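Local coordinates for molybdopterin synthase catalytic subunit (Homo sapiens, PDB 5MPO), which catalyses, as the large subunit of molybdopterin synthase, the transfer of two sulfur atoms from a thiocarboxylated carrier protein to precursor Z, forming the dithiolene of molybdopterin, at residues D131-K134 with A135-I139; Y67-L71 with P72-N76; F97-G101 with L102-S106. One frame throughout, in Å; residues are numbered along the deposited sequence.

Interaction 1 of 3, residues D131-K134 with A135-I139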
loop_
_atom_site.group_PDB
_atom_site.type_symbol
_atom_site.label_atom_id
_atom_site.label_comp_id
_atom_site.label_asym_id
_atom_site.label_seq_id
_atom_site.Cartn_x
_atom_site.Cartn_y
_atom_site.Cartn_z
ATOM N N ASP C 131 3.457 6.783 8.797
ATOM C CA ASP C 131 3.082 7.791 9.778
ATOM C C ASP C 131 4.058 7.976 10.920
ATOM O O ASP C 131 4.295 9.114 11.402
ATOM C CB ASP C 131 1.690 7.491 10.398
ATOM C CG ASP C 131 0.534 7.696 9.367
ATOM O OD1 ASP C 131 0.758 8.234 8.244
ATOM O OD2 ASP C 131 -0.589 7.282 9.667
ATOM N N THR C 132 4.507 6.848 11.421
ATOM C CA THR C 132 5.372 6.823 12.556
ATOM C C THR C 132 6.775 7.294 12.100
ATOM O O THR C 132 7.388 8.079 12.769
ATOM C CB THR C 132 5.352 5.440 13.191
ATOM O OG1 THR C 132 3.983 5.069 13.402
ATOM C CG2 THR C 132 6.171 5.436 14.555
ATOM N N LEU C 133 7.204 6.909 10.906
ATOM C CA LEU C 133 8.434 7.370 10.375
ATOM C C LEU C 133 8.435 8.892 10.292
ATOM O O LEU C 133 9.441 9.523 10.635
ATOM C CB LEU C 133 8.675 6.763 9.004
ATOM C CG LEU C 133 10.010 7.199 8.375
ATOM C CD1 LEU C 133 10.846 6.073 7.769
ATOM C CD2 LEU C 133 9.812 8.329 7.331
ATOM N N LYS C 134 7.332 9.478 9.834
ATOM C CA LYS C 134 7.279 10.928 9.601
ATOM C C LYS C 134 7.221 11.655 10.912
ATOM O O LYS C 134 7.625 12.785 10.984
ATOM C CB LYS C 134 6.102 11.327 8.714
ATOM C CG LYS C 134 6.335 10.929 7.248
ATOM C CD LYS C 134 5.158 11.294 6.330
ATOM C CE LYS C 134 5.455 12.409 5.333
ATOM N NZ LYS C 134 6.555 12.033 4.397
ATOM N N ALA C 135 6.729 10.995 11.952
ATOM C CA ALA C 135 6.594 11.581 13.268
ATOM C C ALA C 135 7.846 11.417 14.194
ATOM O O ALA C 135 8.050 12.185 15.090
ATOM C CB ALA C 135 5.403 10.915 13.944
ATOM N N LYS C 136 8.625 10.373 14.002
ATOM C CA LYS C 136 9.582 9.932 14.984
ATOM C C LYS C 136 11.002 9.770 14.495
ATOM O O LYS C 136 11.889 9.848 15.291
ATOM C CB LYS C 136 9.119 8.580 15.527
ATOM C CG LYS C 136 8.769 8.559 17.006
ATOM C CD LYS C 136 7.634 9.499 17.409
ATOM C CE LYS C 136 7.643 9.541 18.917
ATOM N NZ LYS C 136 6.628 10.483 19.419
ATOM N N VAL C 137 11.223 9.545 13.201
ATOM C CA VAL C 137 12.524 9.193 12.701
ATOM C C VAL C 137 13.307 10.454 12.284
ATOM O O VAL C 137 12.807 11.217 11.466
ATOM C CB VAL C 137 12.395 8.143 11.590
ATOM C CG1 VAL C 137 13.741 7.676 11.037
ATOM C CG2 VAL C 137 11.684 6.900 12.178
ATOM N N PRO C 138 14.549 10.662 12.846
ATOM C CA PRO C 138 15.370 11.865 12.622
ATOM C C PRO C 138 15.910 11.960 11.208
ATOM O O PRO C 138 17.027 11.540 10.931
ATOM C CB PRO C 138 16.479 11.719 13.655
ATOM C CG PRO C 138 16.649 10.287 13.794
ATOM C CD PRO C 138 15.258 9.732 13.729
ATOM N N ILE C 139 15.024 12.419 10.318
ATOM C CA ILE C 139 15.276 12.632 8.900
ATOM C C ILE C 139 14.645 13.990 8.581
ATOM O O ILE C 139 13.725 14.420 9.299
ATOM C CB ILE C 139 14.596 11.576 8.030
ATOM C CG1 ILE C 139 15.048 10.170 8.380
ATOM C CG2 ILE C 139 14.898 11.779 6.551
ATOM C CD1 ILE C 139 14.014 9.135 8.003
#
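The carbonyl oxygen of Thr132 is gripped by two amides in the last turn of helix 119-136, both through weak bonds: Lys136 N lies 2.9 Å from Thr132 O, and Ala135 N, at 3.1 Å from the same oxygen, also shares itself with Asp131 O. This mixture of i+3 and i+4 bonding marks a helix that is running out. The straighter bond comes next, from Val137 N to Leu133 O (3.1 Å, N-H...O angle 157°), although Val137 has already left helical geometry. Beyond it Pro138 is the centre of an inverse gamma turn, which swings the chain from the helix into strand 139-145. Across this exit, Val137 CB comes to 4.1 Å from Leu133 CG, and its CG2 branch, lying beside its own backbone N, settles against Leu133 CA. Leu133 CD2 in turn touches Ile139 CD1 at 4.3 Å, so one leucine spans the end of the helix and the start of the strand. Polar side chains on the same turn face elsewhere: Asp131 forms a salt bridge with Arg119 of the second subunit, and Lys134, a predicted substrate-binding residue, gives its NZ to a backbone group of the chain of another protein.

Interaction 2 of 3, residues Y67-L71 with P72-N76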
loop_
_atom_site.group_PDB
_atom_site.type_symbol
_atom_site.label_atom_id
_atom_site.label_comp_id
_atom_site.label_asym_id
_atom_site.label_seq_id
_atom_site.Cartn_x
_atom_site.Cartn_y
_atom_site.Cartn_z
ATOM N N TYR C 67 17.529 15.165 1.253
ATOM C CA TYR C 67 17.261 14.494 2.545
ATOM C C TYR C 67 18.568 14.212 3.278
ATOM O O TYR C 67 19.566 13.746 2.696
ATOM C CB TYR C 67 16.591 13.148 2.310
ATOM C CG TYR C 67 15.158 13.193 1.836
ATOM C CD1 TYR C 67 14.841 13.200 0.462
ATOM C CD2 TYR C 67 14.102 13.178 2.764
ATOM C CE1 TYR C 67 13.514 13.225 0.042
ATOM C CE2 TYR C 67 12.784 13.187 2.352
ATOM C CZ TYR C 67 12.485 13.208 0.995
ATOM O OH TYR C 67 11.159 13.210 0.622
ATOM N N GLU C 68 18.539 14.475 4.568
ATOM C CA GLU C 68 19.566 14.018 5.475
ATOM C C GLU C 68 18.974 13.344 6.666
ATOM O O GLU C 68 17.790 13.571 7.008
ATOM C CB GLU C 68 20.430 15.198 5.914
ATOM C CG GLU C 68 19.904 16.098 6.994
ATOM C CD GLU C 68 20.795 17.330 7.206
ATOM O OE1 GLU C 68 21.392 17.828 6.201
ATOM O OE2 GLU C 68 20.876 17.799 8.375
ATOM N N ALA C 69 19.829 12.595 7.361
ATOM C CA ALA C 69 19.414 11.831 8.525
ATOM C C ALA C 69 20.479 11.723 9.597
ATOM O O ALA C 69 21.643 11.713 9.295
ATOM C CB ALA C 69 19.026 10.436 8.063
ATOM N N TYR C 70 20.050 11.551 10.841
ATOM C CA TYR C 70 20.911 11.176 11.933
ATOM C C TYR C 70 20.951 9.660 11.953
ATOM O O TYR C 70 20.089 9.015 12.558
ATOM C CB TYR C 70 20.384 11.785 13.256
ATOM C CG TYR C 70 21.169 11.529 14.504
ATOM C CD1 TYR C 70 22.554 11.286 14.488
ATOM C CD2 TYR C 70 20.541 11.590 15.731
ATOM C CE1 TYR C 70 23.272 11.057 15.668
ATOM C CE2 TYR C 70 21.243 11.366 16.921
ATOM C CZ TYR C 70 22.612 11.108 16.890
ATOM O OH TYR C 70 23.289 10.910 18.088
ATOM N N LEU C 71 21.967 9.127 11.269
ATOM C CA LEU C 71 22.393 7.736 11.372
ATOM C C LEU C 71 23.523 7.495 12.423
ATOM O O LEU C 71 24.503 8.219 12.458
ATOM C CB LEU C 71 22.885 7.251 10.002
ATOM C CG LEU C 71 21.732 7.069 9.041
ATOM C CD1 LEU C 71 22.202 6.833 7.614
ATOM C CD2 LEU C 71 20.848 5.926 9.542
ATOM N N PRO C 72 23.444 6.445 13.218
ATOM C CA PRO C 72 22.524 5.338 13.039
ATOM C C PRO C 72 21.191 5.422 13.792
ATOM O O PRO C 72 20.468 4.421 13.799
ATOM C CB PRO C 72 23.353 4.148 13.590
ATOM C CG PRO C 72 24.310 4.767 14.570
ATOM C CD PRO C 72 24.258 6.259 14.424
ATOM N N MET C 73 20.853 6.561 14.409
ATOM C CA MET C 73 19.635 6.639 15.217
ATOM C C MET C 73 18.365 6.387 14.372
ATOM O O MET C 73 17.411 5.763 14.833
ATOM C CB MET C 73 19.488 8.012 15.868
ATOM C CG MET C 73 18.362 8.079 16.903
ATOM S SD MET C 73 18.075 9.738 17.519
ATOM C CE MET C 73 16.580 9.631 18.511
ATOM N N ALA C 74 18.354 6.906 13.157
ATOM C CA ALA C 74 17.211 6.730 12.270
ATOM C C ALA C 74 17.005 5.265 11.991
ATOM O O ALA C 74 15.874 4.796 11.953
ATOM C CB ALA C 74 17.430 7.454 10.976
ATOM N N GLU C 75 18.107 4.548 11.858
ATOM C CA GLU C 75 18.066 3.093 11.815
ATOM C C GLU C 75 17.431 2.452 13.044
ATOM O O GLU C 75 16.499 1.633 12.928
ATOM C CB GLU C 75 19.429 2.520 11.605
ATOM C CG GLU C 75 19.372 1.224 10.822
ATOM C CD GLU C 75 20.652 0.977 10.067
ATOM O OE1 GLU C 75 20.978 -0.225 9.878
ATOM O OE2 GLU C 75 21.302 1.997 9.679
ATOM N N ASN C 76 17.903 2.847 14.219
ATOM C CA ASN C 76 17.370 2.274 15.434
ATOM C C ASN C 76 15.860 2.573 15.537
ATOM O O ASN C 76 15.077 1.691 16.002
ATOM C CB ASN C 76 18.098 2.773 16.671
ATOM C CG ASN C 76 17.834 1.893 17.896
ATOM O OD1 ASN C 76 18.008 0.672 17.832
ATOM N ND2 ASN C 76 17.413 2.505 19.023
#
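Tyr70 and Met73 meet where strand 60-69 gives way to helix 73-88, and they form a closely packed part of this junction. Met73 CB sits over one face of the Tyr70 ring, displaced toward its rim, in a CH-pi contact 4.1 Å from the ring centroid. Further along the extended methionine chain, SD lies obliquely beside the ring, 3.6 Å from Tyr70 CD2, which makes this a Met-aromatic contact as well. With Tyr70 CG anti to its own N (chi1 -179°), the ring is laid alongside the first turn of the helix. The backbone fastens the same place: Ala74 N donates to Tyr70 O at 2.8 Å, in the carbonyl plane and fairly straight (153°). The peptide bond between Leu71 and Pro72, the N-cap residue, is cis. Ala74 CB reaches back to Ala69 CB at 4.5 Å, a light touch.

The exposed side is looser. Leu71 CD2 rests 4.0 Å from Ala74 CB and, at a similar range, from the carboxylate oxygen OE2 of Glu75, a contact without directional bonding; Phe24 of strand 20-25 also touches Leu71. Tyr70 OH is hydrogen-bonded to an acidic side chain of the chain of another protein, whose apolar groups pack on both Tyr70 and Met73. The ring is therefore held by a CH-pi contact over one face, by the sulfur lying obliquely to it, and by a polar bond at its hydroxyl, a division that lets one tyrosine serve the start of the helix and the protein interface together.

Interaction 3 of 3, residues F97-G101 with L102-S106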
loop_
_atom_site.group_PDB
_atom_site.type_symbol
_atom_site.label_atom_id
_atom_site.label_comp_id
_atom_site.label_asym_id
_atom_site.label_seq_id
_atom_site.Cartn_x
_atom_site.Cartn_y
_atom_site.Cartn_z
ATOM N N PHE C 97 13.181 1.311 3.070
ATOM C CA PHE C 97 14.290 1.810 2.295
ATOM C C PHE C 97 14.126 3.279 2.183
ATOM O O PHE C 97 13.104 3.738 1.671
ATOM C CB PHE C 97 14.318 1.167 0.929
ATOM C CG PHE C 97 15.018 -0.141 0.907
ATOM C CD1 PHE C 97 14.528 -1.193 1.623
ATOM C CD2 PHE C 97 16.179 -0.308 0.205
ATOM C CE1 PHE C 97 15.179 -2.428 1.641
ATOM C CE2 PHE C 97 16.850 -1.536 0.213
ATOM C CZ PHE C 97 16.347 -2.611 0.941
ATOM N N HIS C 98 15.087 4.038 2.703
ATOM C CA HIS C 98 15.011 5.495 2.577
ATOM C C HIS C 98 16.227 6.037 1.852
ATOM O O HIS C 98 17.346 5.666 2.144
ATOM C CB HIS C 98 14.822 6.133 3.949
ATOM C CG HIS C 98 14.214 7.507 3.916
ATOM N ND1 HIS C 98 14.717 8.533 3.127
ATOM C CD2 HIS C 98 13.180 8.041 4.604
ATOM C CE1 HIS C 98 14.031 9.636 3.342
ATOM N NE2 HIS C 98 13.084 9.363 4.221
ATOM N N ARG C 99 15.998 6.891 0.868
ATOM C CA ARG C 99 17.084 7.467 0.082
ATOM C C ARG C 99 17.557 8.757 0.680
ATOM O O ARG C 99 16.763 9.527 1.213
ATOM C CB ARG C 99 16.647 7.700 -1.340
ATOM C CG ARG C 99 17.765 8.155 -2.253
ATOM C CD ARG C 99 17.293 8.049 -3.667
ATOM N NE ARG C 99 18.116 8.878 -4.510
ATOM C CZ ARG C 99 17.838 9.194 -5.768
ATOM N NH1 ARG C 99 16.747 8.735 -6.375
ATOM N NH2 ARG C 99 18.668 9.983 -6.432
ATOM N N LEU C 100 18.863 8.997 0.618
ATOM C CA LEU C 100 19.422 10.195 1.236
ATOM C C LEU C 100 20.135 11.075 0.208
ATOM O O LEU C 100 20.514 10.597 -0.830
ATOM C CB LEU C 100 20.342 9.785 2.384
ATOM C CG LEU C 100 19.657 9.231 3.630
ATOM C CD1 LEU C 100 20.641 9.051 4.779
ATOM C CD2 LEU C 100 18.514 10.136 4.088
ATOM N N GLY C 101 20.316 12.364 0.531
ATOM C CA GLY C 101 20.789 13.348 -0.429
ATOM C C GLY C 101 19.700 13.707 -1.439
ATOM O O GLY C 101 18.544 13.856 -1.057
ATOM N N LEU C 102 20.068 13.805 -2.713
ATOM C CA LEU C 102 19.223 14.400 -3.747
ATOM C C LEU C 102 18.251 13.453 -4.421
ATOM O O LEU C 102 18.635 12.490 -5.118
ATOM C CB LEU C 102 20.081 15.092 -4.826
ATOM C CG LEU C 102 20.712 16.401 -4.297
ATOM C CD1 LEU C 102 21.822 16.856 -5.234
ATOM C CD2 LEU C 102 19.687 17.516 -4.060
ATOM N N VAL C 103 16.975 13.756 -4.247
ATOM C CA VAL C 103 15.918 12.921 -4.827
ATOM C C VAL C 103 15.201 13.827 -5.804
ATOM O O VAL C 103 14.404 14.691 -5.390
ATOM C CB VAL C 103 14.955 12.362 -3.762
ATOM C CG1 VAL C 103 13.967 11.386 -4.387
ATOM C CG2 VAL C 103 15.767 11.691 -2.670
ATOM N N PRO C 104 15.520 13.675 -7.093
ATOM C CA PRO C 104 14.806 14.510 -8.071
ATOM C C PRO C 104 13.311 14.110 -8.222
ATOM O O PRO C 104 12.851 13.082 -7.683
ATOM C CB PRO C 104 15.584 14.268 -9.364
ATOM C CG PRO C 104 16.077 12.870 -9.204
ATOM C CD PRO C 104 16.438 12.730 -7.743
ATOM N N VAL C 105 12.591 14.963 -8.939
ATOM C CA VAL C 105 11.169 14.822 -9.180
ATOM C C VAL C 105 10.834 13.446 -9.746
ATOM O O VAL C 105 11.534 12.911 -10.596
ATOM C CB VAL C 105 10.653 15.923 -10.131
ATOM C CG1 VAL C 105 9.241 15.610 -10.632
ATOM C CG2 VAL C 105 10.677 17.288 -9.423
ATOM N N SER C 106 9.754 12.879 -9.230
ATOM C CA SER C 106 9.262 11.568 -9.633
ATOM C C SER C 106 10.110 10.365 -9.258
ATOM O O SER C 106 9.737 9.256 -9.587
ATOM C CB SER C 106 8.907 11.544 -11.123
ATOM O OG SER C 106 7.739 12.327 -11.282
#
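Between strand 97-99 and strand 102-104 the chain turns almost at a right angle, the two short axes standing at 93°, and Gly101 makes the corner with a positive phi of 73° that favours glycine. Arg99 spans the inside of this bend. Its chain is extended from CG to NE, starting with CG anti to the backbone N (chi1 -174°), and this carries the guanidinium across to the second strand. There the backbone of Val103 lies over one face of the group, with Val103 CA 4.3 Å above the plane and over its centre, while CG2 of the same valine packs against the arginine's CD at 4.1 Å. Leu102 O comes obliquely to NH2 of Arg99, close at 2.8 Å but too poorly angled to count as a hydrogen bond. Pro104 CD touches NH2 from the same strand. The charge finds its firm partner in Glu107, which forms a salt bridge with NH1. Shortening Arg99 to an alanine is likely to leave the Glu107 carboxylate without this countercharge and to open a gap beside Val103 at the inside of the bend. On the neighbouring residue, His98 ND1 donates to Arg99 O at 3.0 Å; that oxygen lies in the imidazole plane, though the donor stands above the carbonyl plane. The corner passes the chain from one sheet to another: strand 91-99 runs between strands 20-25 and 108-116, with Phe97 packed on helix 31-38, whereas strand 101-104 pairs antiparallel with strand 60-69.

In the fold
All three interactions are local junctions with a buried and an exposed side: Leu133, Val137 and Ile139 against Ala135 and Lys136 in interaction 1, Tyr70, Met73 and Ala74 against Leu71 and Pro72 in interaction 2, Arg99 and Val103 against Leu102 in interaction 3. Interactions 1 and 2 sit at the ends of two different helices, the C-terminal end of 119-136 and the N-terminal end of 73-88, and touch through Val137 on Ala74. Interaction 3 joins two strands and meets interaction 2 where Gly101 N probably bonds Tyr67 O. Backbone bonding and aliphatic packing dominate 131-139, an aromatic-sulfur contact 67-76; in 97-106 an arginine lies along the bend, its salt-bridge partner, Glu107, just beyond.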